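Local structure of VP4 CORE protein (Bluetongue virus 10, 2JH9) at the guanosine-5'-triphosphate site and the guanine site. The protein caps the 5' ends of viral mRNA inside the bluetongue virus core, combining guanylyltransferase and methyltransferase activities in a single elongated chain. Sequence-based numbering; all coordinates share one arbitrary frame.

Site 1: the guanosine-5'-triphosphate site. Residues 279, 282, 309, 311, 332, 334, 367. With GTP (guanosine-5'-triphosphate), chain B.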
loop_
_atom_site.group_PDB
_atom_site.type_symbol
_atom_site.label_atom_id
_atom_site.label_comp_id
_atom_site.label_asym_id
_atom_site.label_seq_id
_atom_site.Cartn_x
_atom_site.Cartn_y
_atom_site.Cartn_z
ATOM N N GLU A 279 22.066 24.831 34.861
ATOM C CA GLU A 279 22.380 23.622 34.132
ATOM C C GLU A 279 22.928 24.032 32.748
ATOM O O GLU A 279 22.201 24.176 31.758
ATOM C CB GLU A 279 21.152 22.698 34.089
ATOM C CG GLU A 279 20.650 22.313 35.593
ATOM C CD GLU A 279 19.447 21.272 35.413
ATOM O OE1 GLU A 279 19.637 20.129 36.062
ATOM O OE2 GLU A 279 18.284 21.619 34.646
ATOM N N ARG A 282 23.426 20.022 31.314
ATOM C CA ARG A 282 22.439 19.526 30.382
ATOM C C ARG A 282 23.050 19.752 29.019
ATOM O O ARG A 282 23.034 18.864 28.153
ATOM C CB ARG A 282 21.182 20.394 30.456
ATOM C CG ARG A 282 19.938 19.802 31.119
ATOM C CD ARG A 282 18.656 20.459 30.522
ATOM N NE ARG A 282 18.538 21.909 30.816
ATOM C CZ ARG A 282 17.469 22.658 30.526
ATOM N NH1 ARG A 282 17.453 23.963 30.844
ATOM N NH2 ARG A 282 16.416 22.099 29.921
ATOM N N ILE A 309 16.625 22.387 24.992
ATOM C CA ILE A 309 16.701 23.822 24.767
ATOM C C ILE A 309 17.047 24.631 26.026
ATOM O O ILE A 309 16.383 24.499 27.055
ATOM C CB ILE A 309 15.343 24.320 24.288
ATOM C CG1 ILE A 309 14.786 23.373 23.211
ATOM C CG2 ILE A 309 15.435 25.800 23.867
ATOM C CD1 ILE A 309 13.292 23.562 22.888
ATOM N N ASN A 311 17.363 28.034 28.509
ATOM C CA ASN A 311 16.629 29.273 28.779
ATOM C C ASN A 311 17.614 30.415 28.731
ATOM O O ASN A 311 17.284 31.535 28.323
ATOM C CB ASN A 311 15.970 29.296 30.171
ATOM C CG ASN A 311 15.979 27.947 30.869
ATOM O OD1 ASN A 311 14.916 27.411 31.179
ATOM N ND2 ASN A 311 17.176 27.404 31.142
ATOM N N ASP A 332 4.676 20.713 27.982
ATOM C CA ASP A 332 5.691 21.540 28.623
ATOM C C ASP A 332 7.114 21.004 28.439
ATOM O O ASP A 332 8.068 21.627 28.900
ATOM C CB ASP A 332 5.378 21.714 30.116
ATOM C CG ASP A 332 5.191 20.392 30.847
ATOM O OD1 ASP A 332 5.889 19.412 30.516
ATOM O OD2 ASP A 332 4.357 20.338 31.781
ATOM N N TYR A 334 10.328 20.749 27.017
ATOM C CA TYR A 334 11.091 21.655 26.117
ATOM C C TYR A 334 12.429 21.087 25.571
ATOM O O TYR A 334 13.506 21.663 25.715
ATOM C CB TYR A 334 11.231 23.058 26.738
ATOM C CG TYR A 334 10.102 24.014 26.376
ATOM C CD1 TYR A 334 8.939 24.098 27.161
ATOM C CD2 TYR A 334 10.196 24.838 25.247
ATOM C CE1 TYR A 334 7.890 24.988 26.834
ATOM C CE2 TYR A 334 9.162 25.726 24.913
ATOM C CZ TYR A 334 8.017 25.799 25.712
ATOM O OH TYR A 334 7.011 26.671 25.369
ATOM N N ARG A 367 11.866 27.126 20.251
ATOM C CA ARG A 367 10.944 27.242 21.348
ATOM C C ARG A 367 9.531 27.209 20.796
ATOM O O ARG A 367 8.597 26.781 21.476
ATOM C CB ARG A 367 11.209 28.564 22.054
ATOM C CG ARG A 367 11.499 28.443 23.513
ATOM C CD ARG A 367 12.156 29.705 23.998
ATOM N NE ARG A 367 13.476 29.434 24.564
ATOM C CZ ARG A 367 14.171 30.315 25.287
ATOM N NH1 ARG A 367 13.678 31.527 25.528
ATOM N NH2 ARG A 367 15.362 29.981 25.774
HETATM P PG GTP B . 12.081 18.598 34.258
HETATM O O1G GTP B . 11.011 19.818 34.253
HETATM O O2G GTP B . 11.229 17.302 33.745
HETATM O O3G GTP B . 12.637 18.356 35.625
HETATM O O3B GTP B . 13.220 18.923 33.065
HETATM P PB GTP B . 14.105 20.327 32.887
HETATM O O1B GTP B . 13.667 20.929 31.439
HETATM O O2B GTP B . 15.574 20.075 32.941
HETATM O O3A GTP B . 13.529 21.346 34.061
HETATM P PA GTP B . 14.077 22.859 34.421
HETATM O O1A GTP B . 15.690 22.759 34.353
HETATM O O2A GTP B . 13.630 23.318 35.759
HETATM O "O5'" GTP B . 13.606 23.876 33.245
HETATM C "C5'" GTP B . 12.461 23.611 32.425
HETATM C "C4'" GTP B . 11.177 24.226 33.014
HETATM O "O4'" GTP B . 11.132 25.640 32.686
HETATM C "C3'" GTP B . 9.918 23.592 32.412
HETATM O "O3'" GTP B . 8.890 23.557 33.406
HETATM C "C2'" GTP B . 9.530 24.546 31.293
HETATM O "O2'" GTP B . 8.116 24.552 31.108
HETATM C "C1'" GTP B . 9.987 25.906 31.824
HETATM N N9 GTP B . 10.443 26.772 30.699
HETATM C C8 GTP B . 9.932 27.962 30.378
HETATM N N7 GTP B . 10.587 28.444 29.320
HETATM C C5 GTP B . 11.519 27.562 28.963
HETATM C C6 GTP B . 12.479 27.533 27.951
HETATM O O6 GTP B . 12.572 28.470 27.163
HETATM N N1 GTP B . 13.340 26.428 27.840
HETATM C C2 GTP B . 13.207 25.376 28.756
HETATM N N2 GTP B . 14.001 24.317 28.685
HETATM N N3 GTP B . 12.270 25.436 29.716
HETATM C C4 GTP B . 11.433 26.492 29.842
#
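In the part of this orbivirus capping enzyme related to cap 2'-O-methyltransferases, GTP lies in a shallow cleft, probably as a mimic of the mRNA cap. More than half of the nucleotide's surface remains uncovered, and the ligand is poorly ordered. Arg282, near the start of helix 281-296, reaches toward both the phosphates and the base. From CB its chain runs out through CG and turns at chi3 (-65°). CD then passes the beta-phosphate oxygen O2B of GTP at 3.9 Å. NE faces back toward Glu279, with a loose salt bridge of 3.8 Å to its OE2. At the tip, NH2 makes a salt bridge to the beta-phosphate oxygen O1B of GTP at 3.4 Å, while the alpha-phosphate oxygen O1A stands over one guanidinium face, toward its rim. The edge of the same group points in plane at guanine N2 and Asn311 ND2, which are donors like itself, so the charge on the phosphates, rather than these neighbours, probably holds it there. Arginine suits the position because a long, flat cation can serve several anionic groups. Glu279 extends beyond CG and brings OE2 to 2.8 Å from GTP O1A; two such acceptors should repel unless they share a proton, and Arg282 may ease the conflict. The base is held between Tyr334 and Asn311. Tyr334 CB packs on one face, 3.7 Å from guanine C2, and its CD1 side faces the ribose; Asn311 brings OD1 over the opposite face, 3.6 Å from the same C2. Recognition of the exocyclic amino group falls to the backbone: N2 donates to Ile309 O at 2.9 Å, nearly straight (160° at the hydrogen) and in the carbonyl plane. At the other end of the base, Arg367, bent at chi3, turns a face of its guanidinium to O6, which lies over NE; the NE N-H points elsewhere, so this is at most a charge-dipole attraction.

Site 2: the guanine site. Residues 114-115, 117-118, 122, 446, 495. With GUN (guanine), chain C.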
loop_
_atom_site.group_PDB
_atom_site.type_symbol
_atom_site.label_atom_id
_atom_site.label_comp_id
_atom_site.label_asym_id
_atom_site.label_seq_id
_atom_site.Cartn_x
_atom_site.Cartn_y
_atom_site.Cartn_z
ATOM N N ARG A 114 -10.183 -2.434 2.437
ATOM C CA ARG A 114 -9.230 -1.781 1.541
ATOM C C ARG A 114 -7.810 -2.343 1.771
ATOM O O ARG A 114 -7.136 -2.762 0.838
ATOM C CB ARG A 114 -9.256 -0.249 1.734
ATOM C CG ARG A 114 -10.663 0.406 1.717
ATOM C CD ARG A 114 -10.630 1.938 1.510
ATOM N NE ARG A 114 -11.977 2.529 1.530
ATOM C CZ ARG A 114 -12.285 3.785 1.175
ATOM N NH1 ARG A 114 -11.354 4.633 0.746
ATOM N NH2 ARG A 114 -13.543 4.202 1.247
ATOM N N LYS A 115 -7.370 -2.400 3.018
ATOM C CA LYS A 115 -6.009 -2.862 3.284
ATOM C C LYS A 115 -5.666 -4.266 2.751
ATOM O O LYS A 115 -4.552 -4.484 2.281
ATOM C CB LYS A 115 -5.681 -2.778 4.765
ATOM C CG LYS A 115 -4.207 -2.575 5.030
ATOM C CD LYS A 115 -3.899 -2.907 6.475
ATOM C CE LYS A 115 -2.456 -3.328 6.659
ATOM N NZ LYS A 115 -2.382 -4.523 7.559
ATOM N N PHE A 117 -6.810 -5.814 0.096
ATOM C CA PHE A 117 -6.587 -5.708 -1.344
ATOM C C PHE A 117 -5.184 -5.133 -1.614
ATOM O O PHE A 117 -4.429 -5.663 -2.421
ATOM C CB PHE A 117 -7.711 -4.858 -1.986
ATOM C CG PHE A 117 -7.404 -4.403 -3.363
ATOM C CD1 PHE A 117 -7.591 -5.246 -4.443
ATOM C CD2 PHE A 117 -6.894 -3.143 -3.587
ATOM C CE1 PHE A 117 -7.275 -4.843 -5.726
ATOM C CE2 PHE A 117 -6.580 -2.731 -4.868
ATOM C CZ PHE A 117 -6.775 -3.583 -5.935
ATOM N N GLY A 118 -4.834 -4.063 -0.913
ATOM C CA GLY A 118 -3.559 -3.414 -1.126
ATOM C C GLY A 118 -2.419 -4.245 -0.596
ATOM O O GLY A 118 -1.283 -4.129 -1.053
ATOM N N ARG A 122 0.837 -5.480 -2.836
ATOM C CA ARG A 122 2.128 -5.195 -2.254
ATOM C C ARG A 122 2.876 -6.492 -2.008
ATOM O O ARG A 122 4.052 -6.625 -2.343
ATOM C CB ARG A 122 1.900 -4.481 -0.933
ATOM C CG ARG A 122 3.024 -3.583 -0.494
ATOM C CD ARG A 122 2.610 -2.803 0.761
ATOM N NE ARG A 122 1.469 -1.918 0.507
ATOM C CZ ARG A 122 0.261 -2.097 1.025
ATOM N NH1 ARG A 122 0.044 -3.133 1.842
ATOM N NH2 ARG A 122 -0.716 -1.246 0.743
ATOM N N TYR A 446 -10.691 9.231 -1.156
ATOM C CA TYR A 446 -9.651 9.062 -2.127
ATOM C C TYR A 446 -9.559 10.256 -3.069
ATOM O O TYR A 446 -10.572 10.801 -3.514
ATOM C CB TYR A 446 -9.817 7.731 -2.859
ATOM C CG TYR A 446 -8.512 6.964 -2.941
ATOM C CD1 TYR A 446 -7.933 6.408 -1.793
ATOM C CD2 TYR A 446 -7.846 6.818 -4.156
ATOM C CE1 TYR A 446 -6.726 5.716 -1.859
ATOM C CE2 TYR A 446 -6.644 6.118 -4.240
ATOM C CZ TYR A 446 -6.081 5.568 -3.089
ATOM O OH TYR A 446 -4.874 4.885 -3.184
ATOM N N TRP A 495 -14.467 -2.304 -4.846
ATOM C CA TRP A 495 -13.354 -1.397 -4.660
ATOM C C TRP A 495 -12.140 -1.833 -5.491
ATOM O O TRP A 495 -11.464 -1.019 -6.125
ATOM C CB TRP A 495 -13.023 -1.354 -3.177
ATOM C CG TRP A 495 -11.796 -0.641 -2.827
ATOM C CD1 TRP A 495 -10.611 -1.198 -2.451
ATOM C CD2 TRP A 495 -11.611 0.777 -2.792
ATOM N NE1 TRP A 495 -9.689 -0.209 -2.186
ATOM C CE2 TRP A 495 -10.277 1.012 -2.390
ATOM C CE3 TRP A 495 -12.437 1.868 -3.071
ATOM C CZ2 TRP A 495 -9.754 2.287 -2.244
ATOM C CZ3 TRP A 495 -11.919 3.134 -2.932
ATOM C CH2 TRP A 495 -10.580 3.335 -2.526
HETATM N N9 GUN C . -3.224 -0.270 1.078
HETATM C C8 GUN C . -2.461 0.857 1.199
HETATM N N7 GUN C . -3.012 1.915 0.537
HETATM C C5 GUN C . -4.151 1.492 -0.026
HETATM C C6 GUN C . -5.245 2.052 -0.858
HETATM O O6 GUN C . -5.213 3.251 -1.205
HETATM N N1 GUN C . -6.254 1.233 -1.215
HETATM C C2 GUN C . -6.303 -0.062 -0.844
HETATM N N2 GUN C . -7.344 -0.817 -1.238
HETATM N N3 GUN C . -5.343 -0.647 -0.086
HETATM C C4 GUN C . -4.283 0.083 0.327
#
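A deep pocket that holds guanine lies in the middle of the elongated molecule, between the long helix 99-128, the short helix 493-496 and the loop carrying Tyr446. It may accept the base of a cap or of GTP, though the structure alone does not show whether the guanine is a natural ligand or an added or breakdown fragment. The protein hides 236 of its 283 Å², although the ligand is poorly ordered. Tyr446 comes in tip to tip, its phenol OH donating to guanine O6 at 2.6 Å; tyrosine supplies a donor on a rigid arm. Its ring is backed by Trp495, whose CH2 lies over the rim of one face. Trp495, with CG anti to the backbone N (chi1 171°), turns its indole edge to the base, guanine N1 lying in the indole plane. There NE1 and guanine N2, both donors, stand 2.6 Å apart, suggesting imprecise placement rather than a bond. N2 does donate to Arg114 O at 2.9 Å, but from above the carbonyl plane and bent (133° at the hydrogen). Arg114 O also stands close to N3, an acceptor-acceptor pair that makes the base's placement doubtful. The Arg114 side chain seems to serve packing: CB covers one face, 3.9 Å from guanine C2, and CD passes 3.8 Å above the indole plane. Gly118 CA comes obliquely from the other side at the N3 edge, 3.9 Å from guanine C4; the small residue probably lets the helix backbone come this near. Phe117, with CG anti to the backbone N, sets its CD2 edge over N2 on the same side. Arg122, bent at chi3, aims NH2 at guanine N9, 2.7 Å away, a possible hydrogen bond if N9 carries no proton. Gly118 O sits over that guanidinium's centre and probably steadies its charge. Successive turns of helix 99-128 thus form one wall, and the segments bearing Tyr446 and Trp495 close the pocket from distant parts of the chain.

About 44 Å separates the C-alpha centres of site 1 and site 2, and they share neither a residue nor a secondary-structure element. The chain interleaves them: helix 99-128 of site 2 precedes every segment of site 1, whereas the remaining residues of site 2 follow, so the region bearing site 1 looks like an insertion within the region bearing site 2. Two separate guanine-recognising places on one monomer fit a capping production line in which RNA ends pass between separate centres, of which these two may be parts. The pockets do not touch, and the structure alone does not show a route between them.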